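Local coordinates for protein MAU2 chromatid cohesion factor homolog (PDB 4XDN) that forms a complex with SCC2 that is required for the association of cohesin with chromosomes, and so takes part in sister chromatid cohesion, at residues 259-264 with 322-327; 269-274 with 329-334. All blocks are in the same frame, centred on the assembly; numbering follows the deposited sequence.

Contact 1 of 2, residues 259-264 with 322-327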
ATOM      1  N   LEU A 259       3.323   2.228  10.862  1.00 28.27           N
ATOM      2  CA  LEU A 259       2.392   1.115  10.772  1.00 29.64           C
ATOM      3  C   LEU A 259       1.250   1.277  11.767  1.00 29.34           C
ATOM      4  O   LEU A 259       0.116   0.902  11.479  1.00 29.99           O
ATOM      5  CB  LEU A 259       3.115  -0.212  11.006  1.00 31.08           C
ATOM      6  CG  LEU A 259       4.065  -0.662   9.895  1.00 32.92           C
ATOM      7  CD1 LEU A 259       4.733  -1.976  10.277  1.00 35.37           C
ATOM      8  CD2 LEU A 259       3.344  -0.800   8.566  1.00 32.38           C
ATOM      9  N   GLU A 260       1.550   1.844  12.931  1.00 29.45           N
ATOM     10  CA  GLU A 260       0.525   2.085  13.936  1.00 34.38           C
ATOM     11  C   GLU A 260      -0.457   3.149  13.443  1.00 35.17           C
ATOM     12  O   GLU A 260      -1.637   3.120  13.784  1.00 37.99           O
ATOM     13  CB  GLU A 260       1.161   2.507  15.263  1.00 37.40           C
ATOM     14  CG  GLU A 260       1.828   1.358  16.013  1.00 38.75           C
ATOM     15  CD  GLU A 260       2.471   1.793  17.319  1.00 41.49           C
ATOM     16  OE1 GLU A 260       2.940   2.947  17.401  1.00 42.32           O
ATOM     17  OE2 GLU A 260       2.508   0.979  18.266  1.00 42.91           O
ATOM     18  N   MET A 261       0.039   4.079  12.633  1.00 33.85           N
ATOM     19  CA  MET A 261      -0.811   5.091  12.017  1.00 35.86           C
ATOM     20  C   MET A 261      -1.741   4.466  10.982  1.00 33.05           C
ATOM     21  O   MET A 261      -2.929   4.783  10.931  1.00 32.52           O
ATOM     22  CB  MET A 261       0.041   6.181  11.364  1.00 37.02           C
ATOM     23  CG  MET A 261       0.302   7.385  12.256  1.00 39.48           C
ATOM     24  SD  MET A 261      -1.184   8.348  12.596  1.00 50.95           S
ATOM     25  CE  MET A 261      -1.570   8.978  10.964  1.00 80.77           C
ATOM     26  N   VAL A 262      -1.194   3.576  10.160  1.00 32.87           N
ATOM     27  CA  VAL A 262      -1.979   2.906   9.129  1.00 32.90           C
ATOM     28  C   VAL A 262      -3.052   2.025   9.763  1.00 35.50           C
ATOM     29  O   VAL A 262      -4.160   1.917   9.240  1.00 35.07           O
ATOM     30  CB  VAL A 262      -1.084   2.049   8.204  1.00 31.91           C
ATOM     31  CG1 VAL A 262      -1.929   1.252   7.209  1.00 31.29           C
ATOM     32  CG2 VAL A 262      -0.093   2.929   7.461  1.00 31.57           C
ATOM     33  N   ILE A 263      -2.721   1.396  10.888  1.00 37.39           N
ATOM     34  CA  ILE A 263      -3.678   0.550  11.588  1.00 39.01           C
ATOM     35  C   ILE A 263      -4.878   1.386  12.026  1.00 39.15           C
ATOM     36  O   ILE A 263      -6.024   0.977  11.838  1.00 39.16           O
ATOM     37  CB  ILE A 263      -3.041  -0.146  12.812  1.00 42.31           C
ATOM     38  CG1 ILE A 263      -2.067  -1.232  12.349  1.00 43.77           C
ATOM     39  CG2 ILE A 263      -4.111  -0.790  13.698  1.00 43.35           C
ATOM     40  CD1 ILE A 263      -1.168  -1.779  13.446  1.00 45.25           C
ATOM     41  N   GLN A 264      -4.615   2.556  12.601  1.00 38.36           N
ATOM     42  CA  GLN A 264      -5.685   3.453  13.034  1.00 41.05           C
ATOM     43  C   GLN A 264      -6.503   3.931  11.843  1.00 40.02           C
ATOM     44  O   GLN A 264      -7.723   4.076  11.934  1.00 39.85           O
ATOM     45  CB  GLN A 264      -5.115   4.656  13.792  1.00 42.02           C
ATOM     46  CG  GLN A 264      -4.497   4.307  15.133  1.00 45.59           C
ATOM     47  CD  GLN A 264      -5.471   3.606  16.057  1.00 48.09           C
ATOM     48  OE1 GLN A 264      -5.221   2.488  16.506  1.00 50.81           O
ATOM     49  NE2 GLN A 264      -6.590   4.260  16.345  1.00 48.27           N
ATOM     50  N   ASN A 322       6.481  13.686   5.158  1.00 33.75           N
ATOM     51  CA  ASN A 322       5.633  13.771   3.974  1.00 33.19           C
ATOM     52  C   ASN A 322       4.592  12.651   3.963  1.00 32.75           C
ATOM     53  O   ASN A 322       3.420  12.890   3.672  1.00 33.15           O
ATOM     54  CB  ASN A 322       6.489  13.714   2.707  1.00 31.38           C
ATOM     55  CG  ASN A 322       5.721  14.115   1.459  1.00 31.58           C
ATOM     56  OD1 ASN A 322       5.009  15.122   1.446  1.00 31.53           O
ATOM     57  ND2 ASN A 322       5.862  13.323   0.400  1.00 30.06           N
ATOM     58  N   ILE A 323       5.028  11.435   4.288  1.00 29.22           N
ATOM     59  CA  ILE A 323       4.130  10.284   4.377  1.00 24.81           C
ATOM     60  C   ILE A 323       3.122  10.483   5.505  1.00 26.23           C
ATOM     61  O   ILE A 323       1.929  10.241   5.330  1.00 23.81           O
ATOM     62  CB  ILE A 323       4.908   8.964   4.622  1.00 32.20           C
ATOM     63  CG1 ILE A 323       5.807   8.623   3.426  1.00 33.80           C
ATOM     64  CG2 ILE A 323       3.949   7.802   4.905  1.00 31.10           C
ATOM     65  CD1 ILE A 323       5.066   8.244   2.150  1.00 35.68           C
ATOM     66  N   LEU A 324       3.609  10.917   6.663  1.00 28.78           N
ATOM     67  CA  LEU A 324       2.753  11.106   7.829  1.00 31.95           C
ATOM     68  C   LEU A 324       1.683  12.155   7.560  1.00 33.15           C
ATOM     69  O   LEU A 324       0.544  12.025   8.010  1.00 33.89           O
ATOM     70  CB  LEU A 324       3.585  11.512   9.047  1.00 35.84           C
ATOM     71  CG  LEU A 324       2.794  11.886  10.303  1.00 40.68           C
ATOM     72  CD1 LEU A 324       1.864  10.754  10.733  1.00 41.51           C
ATOM     73  CD2 LEU A 324       3.740  12.261  11.431  1.00 44.64           C
ATOM     74  N   LEU A 325       2.054  13.196   6.824  1.00 31.91           N
ATOM     75  CA  LEU A 325       1.114  14.258   6.511  1.00 32.99           C
ATOM     76  C   LEU A 325       0.041  13.735   5.560  1.00 32.38           C
ATOM     77  O   LEU A 325      -1.119  14.138   5.642  1.00 31.33           O
ATOM     78  CB  LEU A 325       1.840  15.458   5.905  1.00 31.94           C
ATOM     79  CG  LEU A 325       0.976  16.688   5.614  1.00 32.91           C
ATOM     80  CD1 LEU A 325       0.243  17.158   6.866  1.00 33.38           C
ATOM     81  CD2 LEU A 325       1.835  17.812   5.052  1.00 32.94           C
ATOM     82  N   LEU A 326       0.429  12.828   4.670  1.00 30.61           N
ATOM     83  CA  LEU A 326      -0.522  12.209   3.754  1.00 31.54           C
ATOM     84  C   LEU A 326      -1.529  11.365   4.527  1.00 31.56           C
ATOM     85  O   LEU A 326      -2.737  11.503   4.338  1.00 32.70           O
ATOM     86  CB  LEU A 326       0.203  11.349   2.715  1.00 31.30           C
ATOM     87  CG  LEU A 326      -0.679  10.552   1.748  1.00 32.17           C
ATOM     88  CD1 LEU A 326      -1.509  11.477   0.871  1.00 33.98           C
ATOM     89  CD2 LEU A 326       0.169   9.618   0.895  1.00 31.09           C
ATOM     90  N   LEU A 327      -1.024  10.500   5.402  1.00 29.64           N
ATOM     91  CA  LEU A 327      -1.879   9.622   6.196  1.00 29.34           C
ATOM     92  C   LEU A 327      -2.841  10.427   7.061  1.00 30.07           C
ATOM     93  O   LEU A 327      -4.019  10.086   7.174  1.00 28.93           O
ATOM     94  CB  LEU A 327      -1.035   8.698   7.079  1.00 26.39           C
ATOM     95  CG  LEU A 327      -0.066   7.750   6.367  1.00 23.97           C
ATOM     96  CD1 LEU A 327       0.708   6.935   7.390  1.00 26.35           C
ATOM     97  CD2 LEU A 327      -0.790   6.831   5.391  1.00 23.41           C
TER
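Met-261 reaches from one helix to the other and sets its terminal methyl among leucine side chains, a compact illustration of how a flexible thioether can bridge two widely spaced helices. Its CE lies 3.9 Å from Leu-324 CD1 and equally 3.9 Å from Leu-327 CB, so a single methyl touches successive turns of the partner helix. Bends at chi2 (-68°) and chi3 (-66°) fold CE back against the leucines, while CG, set by chi1, also meets Leu-324 CD1 at 4.0 Å. Leu-324 answers with its CG anti to the backbone N, swinging CD1 across the methionine at about a right angle.

The two helices, parts of 250-266 and 317-331, run nearly parallel, at 11°, with local axes 10.8 Å apart; helix 272-291 comes between them in sequence. Such stacked, like-directed helices are consistent with the tetratricopeptide-like solenoid of the Scc4/Mau2 family. Phe-278 of helix 272-291 covers Leu-324.

Beside this tight cluster the contact thins out. Val-262 offers only CG2, which meets Leu-327 CD1 at 4.1 Å as the two side chains slant past each other. That border is nevertheless buried: Leu-226 of helix 212-228 and an apolar side chain from the chain of another protein both lie on Val-262. Some solvent access appears farther out, at the partly exposed Ile-263 and Leu-325, which face Leu-226 and Phe-343 rather than the opposing helix.

Contact 2 of 2, residues 269-274 with 329-334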
ATOM      1  N   GLY A 269      -9.805   4.700  13.501  1.00 36.93           N
ATOM      2  CA  GLY A 269      -9.635   5.060  14.895  1.00 40.10           C
ATOM      3  C   GLY A 269      -9.079   6.465  15.029  1.00 42.14           C
ATOM      4  O   GLY A 269      -8.768   7.115  14.030  1.00 42.35           O
ATOM      5  N   ASN A 270      -8.953   6.934  16.265  1.00 43.39           N
ATOM      6  CA  ASN A 270      -8.388   8.251  16.531  1.00 46.49           C
ATOM      7  C   ASN A 270      -6.864   8.214  16.469  1.00 45.36           C
ATOM      8  O   ASN A 270      -6.241   7.304  17.014  1.00 48.33           O
ATOM      9  CB  ASN A 270      -8.853   8.761  17.895  1.00 52.55           C
ATOM     10  CG  ASN A 270      -8.596  10.241  18.080  1.00 56.09           C
ATOM     11  OD1 ASN A 270      -7.507  10.647  18.486  1.00 55.87           O
ATOM     12  ND2 ASN A 270      -9.599  11.058  17.775  1.00 59.19           N
ATOM     13  N   ILE A 271      -6.271   9.207  15.808  1.00 43.37           N
ATOM     14  CA  ILE A 271      -4.825   9.245  15.586  1.00 41.33           C
ATOM     15  C   ILE A 271      -4.103  10.276  16.455  1.00 42.49           C
ATOM     16  O   ILE A 271      -2.898  10.477  16.303  1.00 42.11           O
ATOM     17  CB  ILE A 271      -4.490   9.554  14.106  1.00 38.82           C
ATOM     18  CG1 ILE A 271      -5.054  10.919  13.694  1.00 38.62           C
ATOM     19  CG2 ILE A 271      -5.030   8.457  13.202  1.00 38.35           C
ATOM     20  CD1 ILE A 271      -4.536  11.417  12.360  1.00 37.10           C
ATOM     21  N   THR A 272      -4.833  10.929  17.356  1.00 43.45           N
ATOM     22  CA  THR A 272      -4.253  11.989  18.179  1.00 46.57           C
ATOM     23  C   THR A 272      -3.066  11.481  18.996  1.00 49.28           C
ATOM     24  O   THR A 272      -1.997  12.092  18.992  1.00 51.08           O
ATOM     25  CB  THR A 272      -5.298  12.596  19.136  1.00 49.03           C
ATOM     26  OG1 THR A 272      -6.410  13.092  18.381  1.00 50.01           O
ATOM     27  CG2 THR A 272      -4.696  13.740  19.943  1.00 50.02           C
ATOM     28  N   ASP A 273      -3.256  10.366  19.696  1.00 50.24           N
ATOM     29  CA  ASP A 273      -2.180   9.771  20.480  1.00 51.70           C
ATOM     30  C   ASP A 273      -1.006   9.387  19.589  1.00 47.67           C
ATOM     31  O   ASP A 273       0.148   9.665  19.908  1.00 47.02           O
ATOM     32  CB  ASP A 273      -2.682   8.539  21.236  1.00 55.30           C
ATOM     33  CG  ASP A 273      -3.651   8.888  22.344  1.00 61.11           C
ATOM     34  OD1 ASP A 273      -3.573  10.017  22.872  1.00 62.54           O
ATOM     35  OD2 ASP A 273      -4.488   8.029  22.691  1.00 64.24           O
ATOM     36  N   HIS A 274      -1.317   8.752  18.467  1.00 45.51           N
ATOM     37  CA  HIS A 274      -0.299   8.274  17.542  1.00 45.89           C
ATOM     38  C   HIS A 274       0.435   9.429  16.867  1.00 42.86           C
ATOM     39  O   HIS A 274       1.609   9.305  16.514  1.00 42.13           O
ATOM     40  CB  HIS A 274      -0.941   7.360  16.499  1.00 49.47           C
ATOM     41  CG  HIS A 274      -1.530   6.113  17.083  1.00 54.62           C
ATOM     42  ND1 HIS A 274      -2.775   6.084  17.674  1.00 58.71           N
ATOM     43  CD2 HIS A 274      -1.034   4.858  17.188  1.00 55.63           C
ATOM     44  CE1 HIS A 274      -3.026   4.862  18.107  1.00 60.47           C
ATOM     45  NE2 HIS A 274      -1.985   4.099  17.823  1.00 59.05           N
ATOM     46  N   SER A 329      -3.950  13.413   6.490  1.00 32.72           N
ATOM     47  CA  SER A 329      -4.911  14.082   5.620  1.00 33.61           C
ATOM     48  C   SER A 329      -5.974  13.110   5.123  1.00 32.84           C
ATOM     49  O   SER A 329      -7.157  13.453   5.061  1.00 32.01           O
ATOM     50  CB  SER A 329      -4.197  14.736   4.433  1.00 32.41           C
ATOM     51  OG  SER A 329      -3.289  15.735   4.870  1.00 29.80           O
ATOM     52  N   VAL A 330      -5.549  11.899   4.767  1.00 32.03           N
ATOM     53  CA  VAL A 330      -6.477  10.867   4.316  1.00 30.77           C
ATOM     54  C   VAL A 330      -7.461  10.528   5.432  1.00 31.04           C
ATOM     55  O   VAL A 330      -8.643  10.285   5.177  1.00 33.31           O
ATOM     56  CB  VAL A 330      -5.739   9.583   3.876  1.00 30.60           C
ATOM     57  CG1 VAL A 330      -6.723   8.445   3.639  1.00 29.61           C
ATOM     58  CG2 VAL A 330      -4.933   9.838   2.615  1.00 30.62           C
ATOM     59  N   SER A 331      -6.965  10.516   6.665  1.00 29.13           N
ATOM     60  CA  SER A 331      -7.790  10.174   7.818  1.00 31.71           C
ATOM     61  C   SER A 331      -8.894  11.202   8.041  1.00 32.18           C
ATOM     62  O   SER A 331      -9.916  10.890   8.644  1.00 30.80           O
ATOM     63  CB  SER A 331      -6.933  10.058   9.081  1.00 33.72           C
ATOM     64  OG  SER A 331      -6.791  11.312   9.723  1.00 37.68           O
ATOM     65  N   TYR A 332      -8.686  12.421   7.554  1.00 32.95           N
ATOM     66  CA  TYR A 332      -9.643  13.506   7.755  1.00 36.08           C
ATOM     67  C   TYR A 332     -10.603  13.695   6.580  1.00 36.83           C
ATOM     68  O   TYR A 332     -11.511  14.526   6.653  1.00 37.93           O
ATOM     69  CB  TYR A 332      -8.911  14.829   7.999  1.00 38.08           C
ATOM     70  CG  TYR A 332      -8.060  14.890   9.251  1.00 39.74           C
ATOM     71  CD1 TYR A 332      -8.316  14.069  10.340  1.00 40.08           C
ATOM     72  CD2 TYR A 332      -7.006  15.788   9.343  1.00 40.10           C
ATOM     73  CE1 TYR A 332      -7.538  14.138  11.481  1.00 39.55           C
ATOM     74  CE2 TYR A 332      -6.226  15.864  10.477  1.00 39.44           C
ATOM     75  CZ  TYR A 332      -6.495  15.037  11.543  1.00 38.18           C
ATOM     76  OH  TYR A 332      -5.714  15.113  12.672  1.00 37.81           O
ATOM     77  N   ILE A 333     -10.399  12.949   5.497  1.00 33.51           N
ATOM     78  CA  ILE A 333     -11.219  13.108   4.295  1.00 34.76           C
ATOM     79  C   ILE A 333     -12.701  12.959   4.613  1.00 36.18           C
ATOM     80  O   ILE A 333     -13.517  13.786   4.202  1.00 36.21           O
ATOM     81  CB  ILE A 333     -10.847  12.078   3.207  1.00 35.44           C
ATOM     82  CG1 ILE A 333      -9.378  12.219   2.798  1.00 34.61           C
ATOM     83  CG2 ILE A 333     -11.760  12.220   1.986  1.00 34.30           C
ATOM     84  CD1 ILE A 333      -9.051  13.467   2.010  1.00 39.11           C
ATOM     85  N   VAL A 334     -13.040  11.899   5.345  1.00 35.80           N
ATOM     86  CA  VAL A 334     -14.433  11.573   5.640  1.00 37.61           C
ATOM     87  C   VAL A 334     -15.109  12.702   6.413  1.00 39.15           C
ATOM     88  O   VAL A 334     -16.310  12.923   6.275  1.00 44.83           O
ATOM     89  CB  VAL A 334     -14.542  10.246   6.438  1.00 47.31           C
ATOM     90  CG1 VAL A 334     -13.920  10.382   7.828  1.00 48.14           C
ATOM     91  CG2 VAL A 334     -15.990   9.792   6.532  1.00 46.75           C
TER
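The CA atoms of Ile-271 and Ser-331, 8.4 Å apart, are the nearest pair across the two segments, where a turn leading into helix 272-291 passes the C-terminal region of helix 317-331. Across that gap one methyl does the work. Ile-271 has CG1 wedged between its backbone N and carbonyl carbon (chi1 61°), and from there an extended chi2 of 168° carries CD1 out toward the partner. CD1 ends 3.5 Å from Ser-331 OG. It also meets the phenol end of Tyr-332, at 4.1 Å from CE1 and 3.9 Å from OH, approaching the ring obliquely.

Behind the isoleucine, the turn is fixed by its own polar bonds. Asn-270 OD1 accepts from Thr-272 N at 2.9 Å, the capping bond of an Asx turn, with the donor standing 42° out of the carbonyl plane. The Thr-272 hydroxyl gives OD1 a second, shorter bond of 2.7 Å between OG1 and OD1, this one in the carbonyl plane and on a lone pair. Two donors from one residue thus hold the amide just before Ile-271.

Both hydroxyls beside the methyl have partners in Gln-328: Ser-331 OG bonds to its backbone O and Tyr-332 OH to its NE2, while Phe-343 packs edge-to-face with the tyrosine ring. With each hydroxyl bonded to Gln-328, what the methyl adds across the contact is essentially dispersive, with neither charge nor a directional bond between the segments.

In the fold
Contacts 1 and 2 are neighbours on one framework, their centres 8 Å apart, and both draw on helix 317-331. On the other side, helix 250-266 gives way to helix 272-291 through a short connection, where Gln-264 O and Gly-269 N, 2.7 Å apart, probably form a hydrogen bond. Gln-264 CG also packs on His-274 CE1 at 3.4 Å, and Ile-271 of contact 2 touches Met-261 of contact 1. Residues of all but the 269-274 segment also pack against the chain of another protein, probably its partner SCC2, which places the pair beside a protein-binding surface.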